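Local coordinates for protein SCO1, mitochondrial (Saccharomyces cerevisiae, PDB 2B7K) that is required for accumulation of cytochrome c oxidase subunits 1 and 2 and is thought to act in mitochondrial copper transport or in inserting copper into the enzyme, at residues 81-92 with 106-117. Residues are numbered along the deposited sequence; the frame is centred on the assembly and turned at random.
Sequences PLFITCDPARDS and SILGLTGTFDEV
Phe83 and Gly109 pair at the middle of two parallel strands, 81-85 and 108-111, joined by a beta-alpha-beta crossover through helix 93-100 in the thioredoxin-like domain. Phe83 N gives a nearly straight bond to Leu108 O (2.9 Å), and Phe83 O accepts from Leu110 N. On one face of the sheet Ile84 lies across Leu110, with Ile84 CG1 4.0 Å from Leu110 CD1. On the other, Phe83 CB meets Ile107 CG2, while the Phe83 ring leads away toward Leu96 and Cys57, probably a copper ligand as in related proteins.

At the end of strand 81-85 a threonine suits position 85, since it offers both a methyl and a hydroxyl. From Thr85 CB, near Leu110 O, CG2 packs against Thr111 OG1 (3.4 Å); Thr85 OG1, anti to the backbone N (chi1 -175°), accepts from Asp87 N in an ST turn and donates to Asp91 OD2 (2.6 Å). A valine here would probably leave Asp87 N and Asp91 OD2 without the hydroxyl they share, the turn less firmly tied to Asp91. Thr111 OG1 donates to Asp91 O, and Asp91 OD1 bonds Ser51. Pro88, compact and rigid, sets CG over one face of the Phe114 ring, off toward the CD2 rim, a CH-pi contact. Past the backbone ladder, side chains thus take over: two threonine hydroxyls bonded to Asp91, and Pro88 packed on helix 114-123.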
loop_
_atom_site.group_PDB
_atom_site.type_symbol
_atom_site.label_atom_id
_atom_site.label_comp_id
_atom_site.label_asym_id
_atom_site.label_seq_id
_atom_site.Cartn_x
_atom_site.Cartn_y
_atom_site.Cartn_z
ATOM N N PRO A 81 1.465 5.974 -1.269
ATOM C CA PRO A 81 0.448 4.979 -0.916
ATOM C C PRO A 81 -0.006 4.186 -2.127
ATOM O O PRO A 81 -0.355 4.757 -3.165
ATOM C CB PRO A 81 -0.665 5.825 -0.308
ATOM C CG PRO A 81 -0.582 7.085 -1.094
ATOM C CD PRO A 81 0.897 7.334 -1.287
ATOM N N LEU A 82 -0.005 2.864 -1.983
ATOM C CA LEU A 82 -0.382 1.978 -3.077
ATOM C C LEU A 82 -1.447 0.983 -2.651
ATOM O O LEU A 82 -1.327 0.353 -1.601
ATOM C CB LEU A 82 0.852 1.203 -3.562
ATOM C CG LEU A 82 2.044 2.067 -3.986
ATOM C CD1 LEU A 82 3.281 1.194 -4.183
ATOM C CD2 LEU A 82 1.689 2.805 -5.269
ATOM N N PHE A 83 -2.494 0.865 -3.465
ATOM C CA PHE A 83 -3.569 -0.089 -3.217
ATOM C C PHE A 83 -3.437 -1.163 -4.289
ATOM O O PHE A 83 -3.655 -0.898 -5.467
ATOM C CB PHE A 83 -4.938 0.577 -3.338
ATOM C CG PHE A 83 -6.096 -0.377 -3.158
ATOM C CD1 PHE A 83 -7.017 -0.573 -4.182
ATOM C CD2 PHE A 83 -6.266 -1.071 -1.964
ATOM C CE1 PHE A 83 -8.100 -1.455 -4.016
ATOM C CE2 PHE A 83 -7.340 -1.952 -1.785
ATOM C CZ PHE A 83 -8.258 -2.144 -2.810
ATOM N N ILE A 84 -3.062 -2.369 -3.887
ATOM C CA ILE A 84 -2.906 -3.451 -4.851
ATOM C C ILE A 84 -4.082 -4.405 -4.735
ATOM O O ILE A 84 -4.354 -4.942 -3.660
ATOM C CB ILE A 84 -1.597 -4.234 -4.615
ATOM C CG1 ILE A 84 -0.399 -3.279 -4.685
ATOM C CG2 ILE A 84 -1.446 -5.319 -5.680
ATOM C CD1 ILE A 84 0.949 -3.971 -4.549
ATOM N N THR A 85 -4.778 -4.626 -5.844
ATOM C CA THR A 85 -5.923 -5.521 -5.816
ATOM C C THR A 85 -5.496 -6.982 -5.843
ATOM O O THR A 85 -4.453 -7.328 -6.407
ATOM C CB THR A 85 -6.878 -5.279 -7.008
ATOM O OG1 THR A 85 -8.040 -6.116 -6.869
ATOM C CG2 THR A 85 -6.181 -5.609 -8.330
ATOM N N CYS A 86 -6.317 -7.786 -5.146
ATOM C CA CYS A 86 -6.141 -9.233 -5.135
ATOM C C CYS A 86 -7.210 -9.921 -5.976
ATOM O O CYS A 86 -7.346 -11.114 -5.961
ATOM C CB CYS A 86 -6.191 -9.763 -3.699
ATOM S SG CYS A 86 -4.838 -9.193 -2.645
ATOM N N ASP A 87 -7.958 -9.103 -6.687
ATOM C CA ASP A 87 -9.058 -9.603 -7.514
ATOM C C ASP A 87 -8.927 -9.031 -8.932
ATOM O O ASP A 87 -9.713 -8.186 -9.356
ATOM C CB ASP A 87 -10.406 -9.213 -6.895
ATOM C CG ASP A 87 -11.598 -9.717 -7.706
ATOM O OD1 ASP A 87 -11.405 -10.609 -8.559
ATOM O OD2 ASP A 87 -12.726 -9.226 -7.486
ATOM N N PRO A 88 -7.919 -9.497 -9.680
ATOM C CA PRO A 88 -7.653 -9.052 -11.051
ATOM C C PRO A 88 -8.794 -9.301 -12.033
ATOM O O PRO A 88 -8.846 -8.681 -13.095
ATOM C CB PRO A 88 -6.388 -9.826 -11.417
ATOM C CG PRO A 88 -6.532 -11.086 -10.631
ATOM C CD PRO A 88 -6.982 -10.565 -9.292
ATOM N N ALA A 89 -9.708 -10.199 -11.678
ATOM C CA ALA A 89 -10.836 -10.517 -12.550
ATOM C C ALA A 89 -11.805 -9.353 -12.702
ATOM O O ALA A 89 -12.310 -9.098 -13.799
ATOM C CB ALA A 89 -11.572 -11.742 -12.023
ATOM N N ARG A 90 -12.042 -8.632 -11.609
ATOM C CA ARG A 90 -12.977 -7.513 -11.612
ATOM C C ARG A 90 -12.354 -6.129 -11.448
ATOM O O ARG A 90 -12.895 -5.146 -11.949
ATOM C CB ARG A 90 -14.020 -7.705 -10.502
ATOM C CG ARG A 90 -14.949 -8.889 -10.712
ATOM C CD ARG A 90 -15.978 -9.016 -9.586
ATOM N NE ARG A 90 -15.356 -9.380 -8.313
ATOM C CZ ARG A 90 -16.021 -9.563 -7.174
ATOM N NH1 ARG A 90 -15.367 -9.892 -6.069
ATOM N NH2 ARG A 90 -17.339 -9.421 -7.136
ATOM N N ASP A 91 -11.234 -6.049 -10.742
ATOM C CA ASP A 91 -10.593 -4.760 -10.489
ATOM C C ASP A 91 -9.677 -4.252 -11.590
ATOM O O ASP A 91 -8.449 -4.255 -11.462
ATOM C CB ASP A 91 -9.843 -4.810 -9.156
ATOM C CG ASP A 91 -10.784 -4.776 -7.960
ATOM O OD1 ASP A 91 -12.016 -4.779 -8.165
ATOM O OD2 ASP A 91 -10.292 -4.742 -6.818
ATOM N N SER A 92 -10.304 -3.810 -12.675
ATOM C CA SER A 92 -9.604 -3.263 -13.824
ATOM C C SER A 92 -9.189 -1.838 -13.463
ATOM O O SER A 92 -9.606 -1.300 -12.429
ATOM C CB SER A 92 -10.551 -3.208 -15.016
ATOM O OG SER A 92 -11.603 -2.302 -14.733
ATOM N N SER A 106 -4.155 10.623 -3.038
ATOM C CA SER A 106 -2.777 10.181 -3.238
ATOM C C SER A 106 -2.643 8.674 -3.424
ATOM O O SER A 106 -1.631 8.191 -3.939
ATOM C CB SER A 106 -1.898 10.614 -2.063
ATOM O OG SER A 106 -1.658 12.008 -2.102
ATOM N N ILE A 107 -3.661 7.937 -3.002
ATOM C CA ILE A 107 -3.631 6.486 -3.124
ATOM C C ILE A 107 -3.667 6.076 -4.594
ATOM O O ILE A 107 -4.539 6.494 -5.354
ATOM C CB ILE A 107 -4.818 5.845 -2.371
ATOM C CG1 ILE A 107 -4.767 6.238 -0.887
ATOM C CG2 ILE A 107 -4.757 4.325 -2.501
ATOM C CD1 ILE A 107 -6.032 5.879 -0.112
ATOM N N LEU A 108 -2.695 5.270 -4.998
ATOM C CA LEU A 108 -2.633 4.821 -6.385
ATOM C C LEU A 108 -2.983 3.352 -6.461
ATOM O O LEU A 108 -2.350 2.522 -5.799
ATOM C CB LEU A 108 -1.232 5.043 -6.949
ATOM C CG LEU A 108 -0.999 4.660 -8.416
ATOM C CD1 LEU A 108 -1.830 5.553 -9.332
ATOM C CD2 LEU A 108 0.484 4.794 -8.736
ATOM N N GLY A 109 -3.975 3.029 -7.283
ATOM C CA GLY A 109 -4.383 1.646 -7.434
ATOM C C GLY A 109 -3.519 0.912 -8.444
ATOM O O GLY A 109 -3.198 1.459 -9.507
ATOM N N LEU A 110 -3.123 -0.315 -8.105
ATOM C CA LEU A 110 -2.305 -1.135 -9.002
ATOM C C LEU A 110 -3.038 -2.430 -9.303
ATOM O O LEU A 110 -3.668 -3.013 -8.422
ATOM C CB LEU A 110 -0.958 -1.496 -8.367
ATOM C CG LEU A 110 -0.031 -0.384 -7.880
ATOM C CD1 LEU A 110 1.299 -0.993 -7.442
ATOM C CD2 LEU A 110 0.196 0.637 -8.997
ATOM N N THR A 111 -2.943 -2.881 -10.545
ATOM C CA THR A 111 -3.586 -4.123 -10.937
ATOM C C THR A 111 -2.788 -4.732 -12.081
ATOM O O THR A 111 -1.719 -4.238 -12.430
ATOM C CB THR A 111 -5.048 -3.895 -11.376
ATOM O OG1 THR A 111 -5.663 -5.161 -11.667
ATOM C CG2 THR A 111 -5.112 -3.006 -12.608
ATOM N N GLY A 112 -3.303 -5.807 -12.659
ATOM C CA GLY A 112 -2.594 -6.444 -13.755
ATOM C C GLY A 112 -3.269 -7.740 -14.139
ATOM O O GLY A 112 -4.442 -7.942 -13.841
ATOM N N THR A 113 -2.530 -8.614 -14.806
ATOM C CA THR A 113 -3.081 -9.901 -15.209
ATOM C C THR A 113 -3.103 -10.801 -13.981
ATOM O O THR A 113 -2.505 -10.475 -12.958
ATOM C CB THR A 113 -2.209 -10.559 -16.275
ATOM O OG1 THR A 113 -0.885 -10.720 -15.763
ATOM C CG2 THR A 113 -2.164 -9.706 -17.538
ATOM N N PHE A 114 -3.797 -11.928 -14.076
ATOM C CA PHE A 114 -3.853 -12.862 -12.957
ATOM C C PHE A 114 -2.440 -13.239 -12.529
ATOM O O PHE A 114 -2.121 -13.251 -11.341
ATOM C CB PHE A 114 -4.601 -14.140 -13.352
ATOM C CG PHE A 114 -6.084 -14.057 -13.177
ATOM C CD1 PHE A 114 -6.772 -15.088 -12.540
ATOM C CD2 PHE A 114 -6.801 -12.969 -13.655
ATOM C CE1 PHE A 114 -8.153 -15.031 -12.384
ATOM C CE2 PHE A 114 -8.183 -12.903 -13.504
ATOM C CZ PHE A 114 -8.858 -13.935 -12.868
ATOM N N ASP A 115 -1.598 -13.559 -13.505
ATOM C CA ASP A 115 -0.222 -13.948 -13.223
ATOM C C ASP A 115 0.588 -12.867 -12.513
ATOM O O ASP A 115 1.321 -13.153 -11.563
ATOM C CB ASP A 115 0.487 -14.363 -14.515
ATOM C CG ASP A 115 0.051 -15.734 -15.004
ATOM O OD1 ASP A 115 0.521 -16.167 -16.077
ATOM O OD2 ASP A 115 -0.763 -16.383 -14.309
ATOM N N GLU A 116 0.465 -11.628 -12.973
ATOM C CA GLU A 116 1.195 -10.528 -12.356
ATOM C C GLU A 116 0.717 -10.282 -10.924
ATOM O O GLU A 116 1.528 -10.072 -10.019
ATOM C CB GLU A 116 1.028 -9.243 -13.177
ATOM C CG GLU A 116 1.585 -9.331 -14.596
ATOM C CD GLU A 116 1.305 -8.076 -15.409
ATOM O OE1 GLU A 116 0.189 -7.527 -15.282
ATOM O OE2 GLU A 116 2.193 -7.646 -16.185
ATOM N N VAL A 117 -0.596 -10.299 -10.727
ATOM C CA VAL A 117 -1.161 -10.064 -9.402
ATOM C C VAL A 117 -0.814 -11.209 -8.452
ATOM O O VAL A 117 -0.442 -10.984 -7.296
ATOM C CB VAL A 117 -2.698 -9.894 -9.477
ATOM C CG1 VAL A 117 -3.286 -9.808 -8.080
ATOM C CG2 VAL A 117 -3.041 -8.639 -10.264
HETATM O O HOH W 1 0.944 6.834 -4.637
HETATM O O HOH W 2 -6.601 -8.697 -15.006
#